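Local coordinates for transcriptional regulator, AraC family (Pseudomonas putida, PDB 3GRA), which probably regulates transcription by sequence-specific DNA binding, this chain being its DJ-1/PfpI-like domain rather than the AraC-type DNA-binding domain, at residues Val8-Leu13 against Val76-Leu81; Leu12-Ser17 against Arg82-Tyr87; Gln40-Ser45 against Val60-Ser65; Ala68-Asp73 against Ala98-Ala103. One frame throughout, in Å; residues are numbered along the deposited sequence.

Contact 1: residues Val8-Leu13 against Val76-Leu81. With EDO (1,2-ethanediol), chain C.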
loop_
_atom_site.group_PDB
_atom_site.type_symbol
_atom_site.label_atom_id
_atom_site.label_comp_id
_atom_site.label_asym_id
_atom_site.label_seq_id
_atom_site.Cartn_x
_atom_site.Cartn_y
_atom_site.Cartn_z
ATOM N N VAL A 8 12.294 11.526 4.350
ATOM C CA VAL A 8 11.140 11.116 5.139
ATOM C C VAL A 8 11.066 9.603 5.354
ATOM O O VAL A 8 11.077 8.825 4.407
ATOM C CB VAL A 8 9.827 11.597 4.492
ATOM C CG1 VAL A 8 9.771 11.130 3.052
ATOM C CG2 VAL A 8 8.616 11.066 5.277
ATOM N N ASP A 9 10.994 9.198 6.617
ATOM C CA ASP A 9 10.897 7.784 6.979
ATOM C C ASP A 9 9.511 7.460 7.545
ATOM O O ASP A 9 8.880 8.287 8.200
ATOM C CB ASP A 9 11.966 7.409 8.002
ATOM C CG ASP A 9 13.303 7.071 7.361
ATOM O OD1 ASP A 9 13.398 7.090 6.111
ATOM O OD2 ASP A 9 14.255 6.777 8.118
ATOM N N PHE A 10 9.064 6.232 7.303
ATOM C CA PHE A 10 7.757 5.787 7.741
ATOM C C PHE A 10 7.840 4.623 8.712
ATOM O O PHE A 10 8.324 3.549 8.358
ATOM C CB PHE A 10 6.931 5.344 6.528
ATOM C CG PHE A 10 6.699 6.427 5.509
ATOM C CD1 PHE A 10 5.548 7.201 5.550
ATOM C CD2 PHE A 10 7.623 6.647 4.483
ATOM C CE1 PHE A 10 5.309 8.181 4.580
ATOM C CE2 PHE A 10 7.399 7.622 3.508
ATOM C CZ PHE A 10 6.240 8.389 3.556
ATOM N N ILE A 11 7.363 4.821 9.936
ATOM C CA ILE A 11 7.365 3.735 10.905
ATOM C C ILE A 11 6.106 2.910 10.660
ATOM O O ILE A 11 4.988 3.388 10.868
ATOM C CB ILE A 11 7.365 4.258 12.361
ATOM C CG1 ILE A 11 8.650 5.045 12.636
ATOM C CG2 ILE A 11 7.303 3.079 13.333
ATOM C CD1 ILE A 11 8.660 5.732 13.960
ATOM N N LEU A 12 6.285 1.676 10.197
ATOM C CA LEU A 12 5.143 0.809 9.912
ATOM C C LEU A 12 4.813 -0.029 11.132
ATOM O O LEU A 12 5.622 -0.852 11.556
ATOM C CB LEU A 12 5.448 -0.116 8.729
ATOM C CG LEU A 12 5.987 0.506 7.428
ATOM C CD1 LEU A 12 6.172 -0.606 6.404
ATOM C CD2 LEU A 12 5.009 1.569 6.879
ATOM N N LEU A 13 3.641 0.210 11.707
ATOM C CA LEU A 13 3.180 -0.524 12.873
ATOM C C LEU A 13 2.397 -1.744 12.392
ATOM O O LEU A 13 1.939 -1.791 11.242
ATOM C CB LEU A 13 2.274 0.363 13.737
ATOM C CG LEU A 13 2.850 1.688 14.260
ATOM C CD1 LEU A 13 1.827 2.372 15.156
ATOM C CD2 LEU A 13 4.131 1.419 15.027
ATOM N N VAL A 76 7.153 9.702 9.971
ATOM C CA VAL A 76 5.724 9.445 9.931
ATOM C C VAL A 76 5.324 8.110 10.576
ATOM O O VAL A 76 5.892 7.056 10.267
ATOM C CB VAL A 76 5.225 9.440 8.475
ATOM C CG1 VAL A 76 3.703 9.458 8.442
ATOM C CG2 VAL A 76 5.797 10.646 7.722
ATOM N N VAL A 77 4.341 8.162 11.473
ATOM C CA VAL A 77 3.860 6.961 12.127
ATOM C C VAL A 77 2.658 6.454 11.339
ATOM O O VAL A 77 1.626 7.147 11.206
ATOM C CB VAL A 77 3.428 7.210 13.594
ATOM C CG1 VAL A 77 2.976 5.879 14.219
ATOM C CG2 VAL A 77 4.580 7.802 14.395
ATOM N N CYS A 78 2.804 5.250 10.800
ATOM C CA CYS A 78 1.747 4.644 10.016
ATOM C C CYS A 78 1.005 3.577 10.809
ATOM O O CYS A 78 1.583 2.570 11.240
ATOM C CB CYS A 78 2.318 4.039 8.736
ATOM S SG CYS A 78 3.261 5.223 7.752
ATOM N N GLY A 79 -0.282 3.827 10.998
ATOM C CA GLY A 79 -1.127 2.909 11.725
ATOM C C GLY A 79 -2.210 2.350 10.837
ATOM O O GLY A 79 -2.146 2.448 9.609
ATOM N N GLY A 80 -3.216 1.758 11.465
ATOM C CA GLY A 80 -4.311 1.163 10.726
ATOM C C GLY A 80 -5.427 0.841 11.688
ATOM O O GLY A 80 -5.268 0.994 12.897
ATOM N N LEU A 81 -6.549 0.387 11.147
ATOM C CA LEU A 81 -7.728 0.042 11.930
ATOM C C LEU A 81 -7.441 -0.939 13.057
ATOM O O LEU A 81 -7.825 -0.707 14.209
ATOM C CB LEU A 81 -8.803 -0.559 11.018
ATOM C CG LEU A 81 -10.038 -1.064 11.763
ATOM C CD1 LEU A 81 -10.718 0.111 12.452
ATOM C CD2 LEU A 81 -10.992 -1.753 10.792
HETATM C C1 EDO C . 6.005 -2.099 14.675
HETATM O O1 EDO C . 6.884 -1.387 13.811
HETATM C C2 EDO C . 6.017 -3.612 14.328
HETATM O O2 EDO C . 6.925 -3.883 13.232
#

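Contact 2: residues Leu12-Ser17 against Arg82-Tyr87. With EDO (1,2-ethanediol), chain C.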
loop_
_atom_site.group_PDB
_atom_site.type_symbol
_atom_site.label_atom_id
_atom_site.label_comp_id
_atom_site.label_asym_id
_atom_site.label_seq_id
_atom_site.Cartn_x
_atom_site.Cartn_y
_atom_site.Cartn_z
ATOM N N LEU A 12 6.285 1.676 10.197
ATOM C CA LEU A 12 5.143 0.809 9.912
ATOM C C LEU A 12 4.813 -0.029 11.132
ATOM O O LEU A 12 5.622 -0.852 11.556
ATOM C CB LEU A 12 5.448 -0.116 8.729
ATOM C CG LEU A 12 5.987 0.506 7.428
ATOM C CD1 LEU A 12 6.172 -0.606 6.404
ATOM C CD2 LEU A 12 5.009 1.569 6.879
ATOM N N LEU A 13 3.641 0.210 11.707
ATOM C CA LEU A 13 3.180 -0.524 12.873
ATOM C C LEU A 13 2.397 -1.744 12.392
ATOM O O LEU A 13 1.939 -1.791 11.242
ATOM C CB LEU A 13 2.274 0.363 13.737
ATOM C CG LEU A 13 2.850 1.688 14.260
ATOM C CD1 LEU A 13 1.827 2.372 15.156
ATOM C CD2 LEU A 13 4.131 1.419 15.027
ATOM N N GLU A 14 2.242 -2.734 13.266
ATOM C CA GLU A 14 1.527 -3.935 12.875
ATOM C C GLU A 14 0.112 -3.575 12.422
ATOM O O GLU A 14 -0.561 -2.762 13.055
ATOM C CB GLU A 14 1.474 -4.936 14.027
ATOM C CG GLU A 14 1.514 -6.389 13.552
ATOM C CD GLU A 14 0.919 -7.359 14.556
ATOM O OE1 GLU A 14 -0.244 -7.146 14.954
ATOM O OE2 GLU A 14 1.600 -8.338 14.942
ATOM N N HIS A 15 -0.312 -4.172 11.310
ATOM C CA HIS A 15 -1.645 -3.958 10.735
ATOM C C HIS A 15 -1.842 -2.546 10.179
ATOM O O HIS A 15 -2.959 -2.031 10.145
ATOM C CB HIS A 15 -2.732 -4.273 11.776
ATOM C CG HIS A 15 -2.563 -5.607 12.439
ATOM N ND1 HIS A 15 -2.222 -6.743 11.740
ATOM C CD2 HIS A 15 -2.695 -5.986 13.732
ATOM C CE1 HIS A 15 -2.147 -7.767 12.572
ATOM N NE2 HIS A 15 -2.432 -7.334 13.787
ATOM N N PHE A 16 -0.749 -1.935 9.737
ATOM C CA PHE A 16 -0.786 -0.587 9.180
ATOM C C PHE A 16 -1.608 -0.560 7.890
ATOM O O PHE A 16 -1.589 -1.514 7.103
ATOM C CB PHE A 16 0.641 -0.116 8.880
ATOM C CG PHE A 16 1.295 -0.834 7.714
ATOM C CD1 PHE A 16 1.184 -0.330 6.419
ATOM C CD2 PHE A 16 2.041 -1.994 7.920
ATOM C CE1 PHE A 16 1.813 -0.964 5.347
ATOM C CE2 PHE A 16 2.675 -2.639 6.858
ATOM C CZ PHE A 16 2.564 -2.125 5.563
ATOM N N SER A 17 -2.343 0.526 7.687
ATOM C CA SER A 17 -3.133 0.682 6.473
ATOM C C SER A 17 -2.169 0.640 5.276
ATOM O O SER A 17 -1.347 1.538 5.095
ATOM C CB SER A 17 -3.862 2.018 6.518
ATOM O OG SER A 17 -4.408 2.315 5.253
ATOM N N ARG A 82 -6.764 -2.032 12.721
ATOM C CA ARG A 82 -6.455 -3.060 13.698
ATOM C C ARG A 82 -5.123 -2.847 14.421
ATOM O O ARG A 82 -4.726 -3.667 15.248
ATOM C CB ARG A 82 -6.493 -4.432 13.010
ATOM C CG ARG A 82 -7.874 -4.760 12.401
ATOM C CD ARG A 82 -8.919 -5.027 13.488
ATOM N NE ARG A 82 -10.303 -4.791 13.057
ATOM C CZ ARG A 82 -10.888 -5.360 12.004
ATOM N NH1 ARG A 82 -10.220 -6.214 11.238
ATOM N NH2 ARG A 82 -12.153 -5.075 11.720
ATOM N N THR A 83 -4.441 -1.742 14.124
ATOM C CA THR A 83 -3.160 -1.458 14.767
ATOM C C THR A 83 -3.287 -1.337 16.281
ATOM O O THR A 83 -4.041 -0.511 16.797
ATOM C CB THR A 83 -2.529 -0.156 14.256
ATOM O OG1 THR A 83 -2.213 -0.273 12.858
ATOM C CG2 THR A 83 -1.263 0.143 15.042
ATOM N N PRO A 84 -2.542 -2.172 17.018
ATOM C CA PRO A 84 -2.615 -2.101 18.480
ATOM C C PRO A 84 -2.088 -0.754 19.001
ATOM O O PRO A 84 -1.077 -0.238 18.520
ATOM C CB PRO A 84 -1.786 -3.311 18.930
ATOM C CG PRO A 84 -0.846 -3.548 17.773
ATOM C CD PRO A 84 -1.723 -3.314 16.575
ATOM N N LEU A 85 -2.794 -0.185 19.976
ATOM C CA LEU A 85 -2.427 1.100 20.543
ATOM C C LEU A 85 -1.451 0.931 21.700
ATOM O O LEU A 85 -1.787 1.184 22.858
ATOM C CB LEU A 85 -3.680 1.832 21.014
ATOM C CG LEU A 85 -4.787 1.972 19.971
ATOM C CD1 LEU A 85 -6.015 2.621 20.599
ATOM C CD2 LEU A 85 -4.290 2.794 18.791
ATOM N N LYS A 86 -0.233 0.504 21.384
ATOM C CA LYS A 86 0.786 0.292 22.408
ATOM C C LYS A 86 2.057 1.022 21.999
ATOM O O LYS A 86 2.049 2.245 21.854
ATOM C CB LYS A 86 1.077 -1.193 22.517
ATOM C CG LYS A 86 1.393 -1.716 21.125
ATOM C CD LYS A 86 1.775 -3.250 21.150
ATOM C CE LYS A 86 1.874 -4.054 19.763
ATOM N NZ LYS A 86 2.211 -5.471 19.521
ATOM N N TYR A 87 3.149 0.277 21.835
ATOM C CA TYR A 87 4.412 0.866 21.432
ATOM C C TYR A 87 4.781 2.056 22.311
ATOM O O TYR A 87 5.058 3.146 21.804
ATOM C CB TYR A 87 4.313 1.314 19.970
ATOM C CG TYR A 87 3.804 0.239 19.033
ATOM C CD1 TYR A 87 4.547 -0.918 18.796
ATOM C CD2 TYR A 87 2.591 0.387 18.369
ATOM C CE1 TYR A 87 4.096 -1.899 17.913
ATOM C CE2 TYR A 87 2.131 -0.580 17.486
ATOM C CZ TYR A 87 2.888 -1.723 17.259
ATOM O OH TYR A 87 2.441 -2.679 16.365
HETATM C C1 EDO C . 6.005 -2.099 14.675
HETATM O O1 EDO C . 6.884 -1.387 13.811
HETATM C C2 EDO C . 6.017 -3.612 14.328
HETATM O O2 EDO C . 6.925 -3.883 13.232
HETATM O O HOH W 1 -5.806 -2.892 10.307
#

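Contact 3: residues Gln40-Ser45 against Val60-Ser65. With EDO (1,2-ethanediol), chain C.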
loop_
_atom_site.group_PDB
_atom_site.type_symbol
_atom_site.label_atom_id
_atom_site.label_comp_id
_atom_site.label_asym_id
_atom_site.label_seq_id
_atom_site.Cartn_x
_atom_site.Cartn_y
_atom_site.Cartn_z
ATOM N N GLN A 40 13.962 11.238 -0.251
ATOM C CA GLN A 40 14.643 9.995 0.116
ATOM C C GLN A 40 13.777 9.439 1.253
ATOM O O GLN A 40 13.504 10.137 2.233
ATOM C CB GLN A 40 16.056 10.250 0.646
ATOM C CG GLN A 40 16.950 11.031 -0.285
ATOM C CD GLN A 40 18.358 11.173 0.261
ATOM O OE1 GLN A 40 19.173 10.255 0.152
ATOM N NE2 GLN A 40 18.649 12.324 0.865
ATOM N N PHE A 41 13.354 8.187 1.133
ATOM C CA PHE A 41 12.491 7.584 2.146
ATOM C C PHE A 41 12.840 6.125 2.463
ATOM O O PHE A 41 13.461 5.437 1.652
ATOM C CB PHE A 41 11.039 7.708 1.674
ATOM C CG PHE A 41 10.901 7.714 0.181
ATOM C CD1 PHE A 41 10.879 6.529 -0.535
ATOM C CD2 PHE A 41 10.883 8.920 -0.520
ATOM C CE1 PHE A 41 10.842 6.534 -1.938
ATOM C CE2 PHE A 41 10.848 8.940 -1.918
ATOM C CZ PHE A 41 10.830 7.744 -2.625
ATOM N N THR A 42 12.431 5.669 3.647
ATOM C CA THR A 42 12.710 4.306 4.089
ATOM C C THR A 42 11.634 3.729 5.012
ATOM O O THR A 42 11.198 4.376 5.962
ATOM C CB THR A 42 14.025 4.229 4.879
ATOM O OG1 THR A 42 15.031 5.000 4.218
ATOM C CG2 THR A 42 14.496 2.790 4.975
ATOM N N PRO A 43 11.175 2.507 4.723
ATOM C CA PRO A 43 10.162 1.921 5.596
ATOM C C PRO A 43 10.925 1.451 6.845
ATOM O O PRO A 43 12.007 0.859 6.730
ATOM C CB PRO A 43 9.605 0.768 4.761
ATOM C CG PRO A 43 10.784 0.354 3.910
ATOM C CD PRO A 43 11.441 1.663 3.544
ATOM N N LEU A 44 10.382 1.750 8.021
ATOM C CA LEU A 44 11.020 1.383 9.276
ATOM C C LEU A 44 10.132 0.521 10.186
ATOM O O LEU A 44 8.912 0.654 10.197
ATOM C CB LEU A 44 11.438 2.646 10.048
ATOM C CG LEU A 44 12.433 3.667 9.469
ATOM C CD1 LEU A 44 12.607 4.782 10.507
ATOM C CD2 LEU A 44 13.780 3.029 9.155
ATOM N N SER A 45 10.769 -0.365 10.945
ATOM C CA SER A 45 10.077 -1.250 11.879
ATOM C C SER A 45 10.683 -1.092 13.257
ATOM O O SER A 45 11.900 -0.997 13.396
ATOM C CB SER A 45 10.222 -2.711 11.459
ATOM O OG SER A 45 9.889 -3.574 12.544
ATOM N N VAL A 60 9.245 -5.591 3.654
ATOM C CA VAL A 60 10.564 -5.592 4.249
ATOM C C VAL A 60 10.825 -4.157 4.707
ATOM O O VAL A 60 10.482 -3.196 4.011
ATOM C CB VAL A 60 11.654 -6.032 3.239
ATOM C CG1 VAL A 60 13.037 -5.997 3.912
ATOM C CG2 VAL A 60 11.345 -7.456 2.725
ATOM N N ALA A 61 11.405 -4.014 5.893
ATOM C CA ALA A 61 11.693 -2.703 6.441
ATOM C C ALA A 61 12.982 -2.730 7.231
ATOM O O ALA A 61 13.437 -3.786 7.655
ATOM C CB ALA A 61 10.543 -2.252 7.335
ATOM N N THR A 62 13.579 -1.559 7.407
ATOM C CA THR A 62 14.806 -1.448 8.176
ATOM C C THR A 62 14.417 -1.345 9.648
ATOM O O THR A 62 13.420 -0.704 9.993
ATOM C CB THR A 62 15.597 -0.178 7.807
ATOM O OG1 THR A 62 15.975 -0.221 6.430
ATOM C CG2 THR A 62 16.850 -0.060 8.672
ATOM N N GLU A 63 15.188 -1.989 10.515
ATOM C CA GLU A 63 14.913 -1.912 11.932
ATOM C C GLU A 63 15.311 -0.503 12.341
ATOM O O GLU A 63 16.423 -0.049 12.068
ATOM C CB GLU A 63 15.725 -2.960 12.702
ATOM C CG GLU A 63 15.558 -2.882 14.215
ATOM C CD GLU A 63 15.471 -4.253 14.876
ATOM O OE1 GLU A 63 16.194 -5.175 14.443
ATOM O OE2 GLU A 63 14.683 -4.411 15.836
ATOM N N LEU A 64 14.391 0.197 12.987
ATOM C CA LEU A 64 14.642 1.567 13.398
ATOM C C LEU A 64 15.846 1.691 14.322
ATOM O O LEU A 64 16.047 0.886 15.231
ATOM C CB LEU A 64 13.392 2.143 14.066
ATOM C CG LEU A 64 13.353 3.659 14.264
ATOM C CD1 LEU A 64 11.910 4.146 14.194
ATOM C CD2 LEU A 64 13.996 4.030 15.593
ATOM N N SER A 65 16.659 2.701 14.054
ATOM C CA SER A 65 17.842 2.974 14.845
ATOM C C SER A 65 17.647 4.371 15.379
ATOM O O SER A 65 17.496 5.320 14.603
ATOM C CB SER A 65 19.099 2.924 13.977
ATOM O OG SER A 65 20.208 3.444 14.687
HETATM C C1 EDO C . 6.005 -2.099 14.675
HETATM O O1 EDO C . 6.884 -1.387 13.811
HETATM C C2 EDO C . 6.017 -3.612 14.328
HETATM O O2 EDO C . 6.925 -3.883 13.232
#

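Contact 4: residues Ala68-Asp73 against Ala98-Ala103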
loop_
_atom_site.group_PDB
_atom_site.type_symbol
_atom_site.label_atom_id
_atom_site.label_comp_id
_atom_site.label_asym_id
_atom_site.label_seq_id
_atom_site.Cartn_x
_atom_site.Cartn_y
_atom_site.Cartn_z
ATOM N N ALA A 68 20.038 6.695 13.536
ATOM C CA ALA A 68 19.738 6.935 12.124
ATOM C C ALA A 68 18.453 7.736 11.835
ATOM O O ALA A 68 17.935 7.712 10.712
ATOM C CB ALA A 68 19.692 5.606 11.383
ATOM N N LEU A 69 17.929 8.431 12.837
ATOM C CA LEU A 69 16.737 9.245 12.638
ATOM C C LEU A 69 17.228 10.686 12.547
ATOM O O LEU A 69 16.529 11.580 12.075
ATOM C CB LEU A 69 15.766 9.093 13.822
ATOM C CG LEU A 69 15.176 7.703 14.113
ATOM C CD1 LEU A 69 14.183 7.798 15.256
ATOM C CD2 LEU A 69 14.488 7.160 12.881
ATOM N N LYS A 70 18.465 10.872 12.988
ATOM C CA LYS A 70 19.141 12.161 13.023
ATOM C C LYS A 70 19.163 12.901 11.691
ATOM O O LYS A 70 19.088 14.127 11.662
ATOM C CB LYS A 70 20.575 11.957 13.521
ATOM C CG LYS A 70 21.273 13.214 14.002
ATOM C CD LYS A 70 22.622 12.882 14.638
ATOM C CE LYS A 70 23.317 14.135 15.173
ATOM N NZ LYS A 70 23.624 15.132 14.101
ATOM N N GLU A 71 19.261 12.166 10.591
ATOM C CA GLU A 71 19.303 12.790 9.276
ATOM C C GLU A 71 17.922 12.971 8.646
ATOM O O GLU A 71 17.809 13.231 7.449
ATOM C CB GLU A 71 20.196 11.963 8.347
ATOM C CG GLU A 71 21.637 11.804 8.845
ATOM C CD GLU A 71 22.245 13.120 9.324
ATOM O OE1 GLU A 71 22.248 14.105 8.552
ATOM O OE2 GLU A 71 22.722 13.170 10.476
ATOM N N LEU A 72 16.876 12.853 9.458
ATOM C CA LEU A 72 15.505 12.970 8.975
ATOM C C LEU A 72 14.860 14.347 9.025
ATOM O O LEU A 72 15.086 15.126 9.945
ATOM C CB LEU A 72 14.603 12.003 9.748
ATOM C CG LEU A 72 14.221 10.670 9.103
ATOM C CD1 LEU A 72 15.462 9.966 8.581
ATOM C CD2 LEU A 72 13.494 9.805 10.127
ATOM N N ASP A 73 14.041 14.628 8.020
ATOM C CA ASP A 73 13.283 15.871 7.973
ATOM C C ASP A 73 11.877 15.551 8.467
ATOM O O ASP A 73 11.200 16.408 9.034
ATOM C CB ASP A 73 13.199 16.411 6.550
ATOM C CG ASP A 73 14.512 17.001 6.078
ATOM O OD1 ASP A 73 15.032 17.917 6.754
ATOM O OD2 ASP A 73 15.018 16.554 5.035
ATOM N N ALA A 98 10.929 15.594 18.128
ATOM C CA ALA A 98 10.307 16.915 18.164
ATOM C C ALA A 98 11.311 17.925 18.725
ATOM O O ALA A 98 11.343 19.075 18.301
ATOM C CB ALA A 98 9.044 16.890 19.030
ATOM N N ALA A 99 12.130 17.492 19.679
ATOM C CA ALA A 99 13.118 18.387 20.268
ATOM C C ALA A 99 14.200 18.699 19.253
ATOM O O ALA A 99 14.628 19.836 19.153
ATOM C CB ALA A 99 13.730 17.759 21.509
ATOM N N HIS A 100 14.600 17.676 18.497
ATOM C CA HIS A 100 15.636 17.771 17.470
ATOM C C HIS A 100 15.294 18.758 16.361
ATOM O O HIS A 100 16.187 19.241 15.669
ATOM C CB HIS A 100 15.880 16.384 16.853
ATOM C CG HIS A 100 17.025 16.342 15.885
ATOM N ND1 HIS A 100 18.340 16.244 16.288
ATOM C CD2 HIS A 100 17.051 16.397 14.532
ATOM C CE1 HIS A 100 19.127 16.239 15.225
ATOM N NE2 HIS A 100 18.369 16.331 14.147
ATOM N N GLY A 101 14.007 19.042 16.178
ATOM C CA GLY A 101 13.591 19.974 15.142
ATOM C C GLY A 101 12.883 19.309 13.977
ATOM O O GLY A 101 12.550 19.963 12.992
HETATM N N MSE A 102 12.652 18.004 14.090
HETATM C CA MSE A 102 11.983 17.236 13.038
HETATM C C MSE A 102 10.494 17.519 12.897
HETATM O O MSE A 102 9.822 17.889 13.854
HETATM C CB MSE A 102 12.114 15.738 13.301
HETATM C CG MSE A 102 13.478 15.127 13.073
HETATM SE SE MSE A 102 13.389 13.322 13.278
HETATM C CE MSE A 102 12.231 12.952 12.172
ATOM N N ALA A 103 9.982 17.338 11.685
ATOM C CA ALA A 103 8.556 17.480 11.454
ATOM C C ALA A 103 8.103 16.055 11.780
ATOM O O ALA A 103 8.894 15.112 11.639
ATOM C CB ALA A 103 8.272 17.819 9.990
#

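Contact 1: residues Val8-Leu13 against Val76-Leu81
Parallel strands 6-12 and 74-78 lie next to each other in the middle of the DJ-1/PfpI-like sheet, and F10, I11 and L12 pair there with V76, V77 and C78. The hydrogen bonds zigzag between the strands: V76 N to D9 O, I11 N to V76 O at 2.7 Å, and C78 N to I11 O. A fourth, L13 N to C78 O at 3.2 Å, continues the pairing just past the strand ends. On the face bearing F10, V76 and C78, the phenyl ring lies beside V76, CD1 3.7 Å from V76 CB. C78 SG comes to the edge of the same ring, near its plane and 5.0 Å from the centroid, a cysteine sulfur-aromatic contact. V8 CG2 meets V76 CG2 at 3.8 Å farther back along the strand. The other face carries I11 and V77. L13 lies just past the strand, with CG anti to its carbonyl carbon (chi1 -58°) and CD1 anti to CA (chi2 -177°), and that methyl meets V77 CG1 at 3.8 Å. An alanine at L13 would probably leave V77 CG1 without this methyl partner and open a gap beside F113 of helix 110-117. An ethanediol, probably from the crystallisation liquor, donates from O1 to L12 O. With every touching residue buried, the peptide groups at the seam satisfy one another, and the side chains meet by apolar and sulfur-aromatic contact alone.

Contact 2: residues Leu12-Ser17 against Arg82-Tyr87
Y87 and T83 supply the hydroxyls that hold the turn L13-F16 against the loop 82-87. Y87 OH accepts from E14 N at 3.1 Å, with an N-H...O angle of 153°, while T83 OG1 donates to E14 O at 3.0 Å from a position tilted 27° out of the carbonyl plane. The backbone N and O of E14 are thereby both engaged by side-chain hydroxyls of the other loop. A water adds a bridge, donating to H15 O and accepting from R82 N at 2.7 Å. Near the H15 ring plane, R82 O approaches the edge at CD2, 3.4 Å away. The first loop contains a type II beta turn, L13-F16, between strand 6-12 and helix 18-34, and the second joins strand 74-78 to helix 90-100; the two meet beyond the C-terminal ends of parallel strands. Among the apolar contacts, L13 CD2 sits over one face of the Y87 ring, 3.9 Å from its centroid, a CH-pi contact, while K86 CG covers the centre of the opposite face. L13 CB also meets T83 CG2 at 3.8 Å. An alanine in place of Y87 would probably leave E14 N without its acceptor and L13 CD2 without the ring beneath it.

Contact 3: residues Gln40-Ser45 against Val60-Ser65
The backbones of P43-S45 and A61-E63 run past each other in parallel register, although the directions of the touching parts, T42 to S45 and V60 to L64, are 80° apart, so the pairing is short. L44 is bridged with T62 and S45 with E63. T62 N donates to P43 O at 3.0 Å, S45 N to T62 O at 2.8 Å, and L64 N to S45 O at 2.8 Å with an N-H...O angle of 174°. L44 CA also approaches T62 O in a CA-H...O contact. Of the side chains, L44 lies alongside T62, pointing the same way, its CD2 3.9 Å from T62 CB; its other methyl, CD1, meets L64 CD1 at 3.8 Å. A61 CB is directed at the neighbouring strand and rests 3.5 Å from P43 O. T42 CG2 touches T62 OG1, at 3.7 Å. S45 OG, anti to its backbone N (chi1 163°), hydrogen-bonds O2 of an ethanediol at 3.1 Å. Strand 62-63 is the outermost strand on this side of the chain's main sheet, and strand 39-45 lies between it and strand 6-12, where I11 touches L64. Helix 18-34 packs on F41. V60 makes backbone hydrogen bonds to the second subunit, and P43 packs on L57 of that subunit.

Contact 4: residues Ala68-Asp73 against Ala98-Ala103
M102, a selenomethionine, crosses L72 obliquely and makes the main side-chain contact here. Its chain runs extended as far as SE and then bends at chi3 (57°), which carries CE to within 3.5 Å of L72 CB and 4.0 Å of L72 CD2. On the way, CG lies 3.5 Å from L72 O, and SE is 3.8 Å from L69 O, so the chain lies against the type I beta turn L69-L72. H100 meets K70 at about a right angle: its CG is anti to the backbone N (chi1 -174°), and ring atom CE1 touches K70 CG at 3.9 Å. Beyond M102, A103 N donates to D73 O at 3.1 Å, with the donor tilted 32° from the carbonyl plane, and A103 CB rests on the same oxygen. This bond joins the starts of two neighbouring parallel strands, 74-78 and 103-107, with helix 90-100 as the crossover between them. D73 OD2 turns elsewhere, accepting from R7 N. The chemistry is thus divided: one backbone hydrogen bond fixes the strand entrances, buried M102 and L72 meet through apolar atoms, and the exposed K70 and H100 touch at the surface.

Three of the four contacts follow the parallel order of one mixed sheet: contact 3 pairs strands 62-63 and 39-45, contact 1 pairs 6-12 and 74-78, and contact 4 joins the entrances of 74-78 and 103-107. Strands 39-45 and 6-12 are neighbours, and the centres of contacts 1 and 3 lie about 10 Å apart. Contact 2 starts from the same stretch as contact 1, its centre about 8 Å away, in the loops past the strand ends, whereas the centre of contact 4 is about 22 Å from that of contact 2. Along the chain, contact 3 is nested within the loops closed by contacts 1 and 2, and contact 4 crosses both. Distant sequence is thereby drawn into one DJ-1/PfpI-like domain.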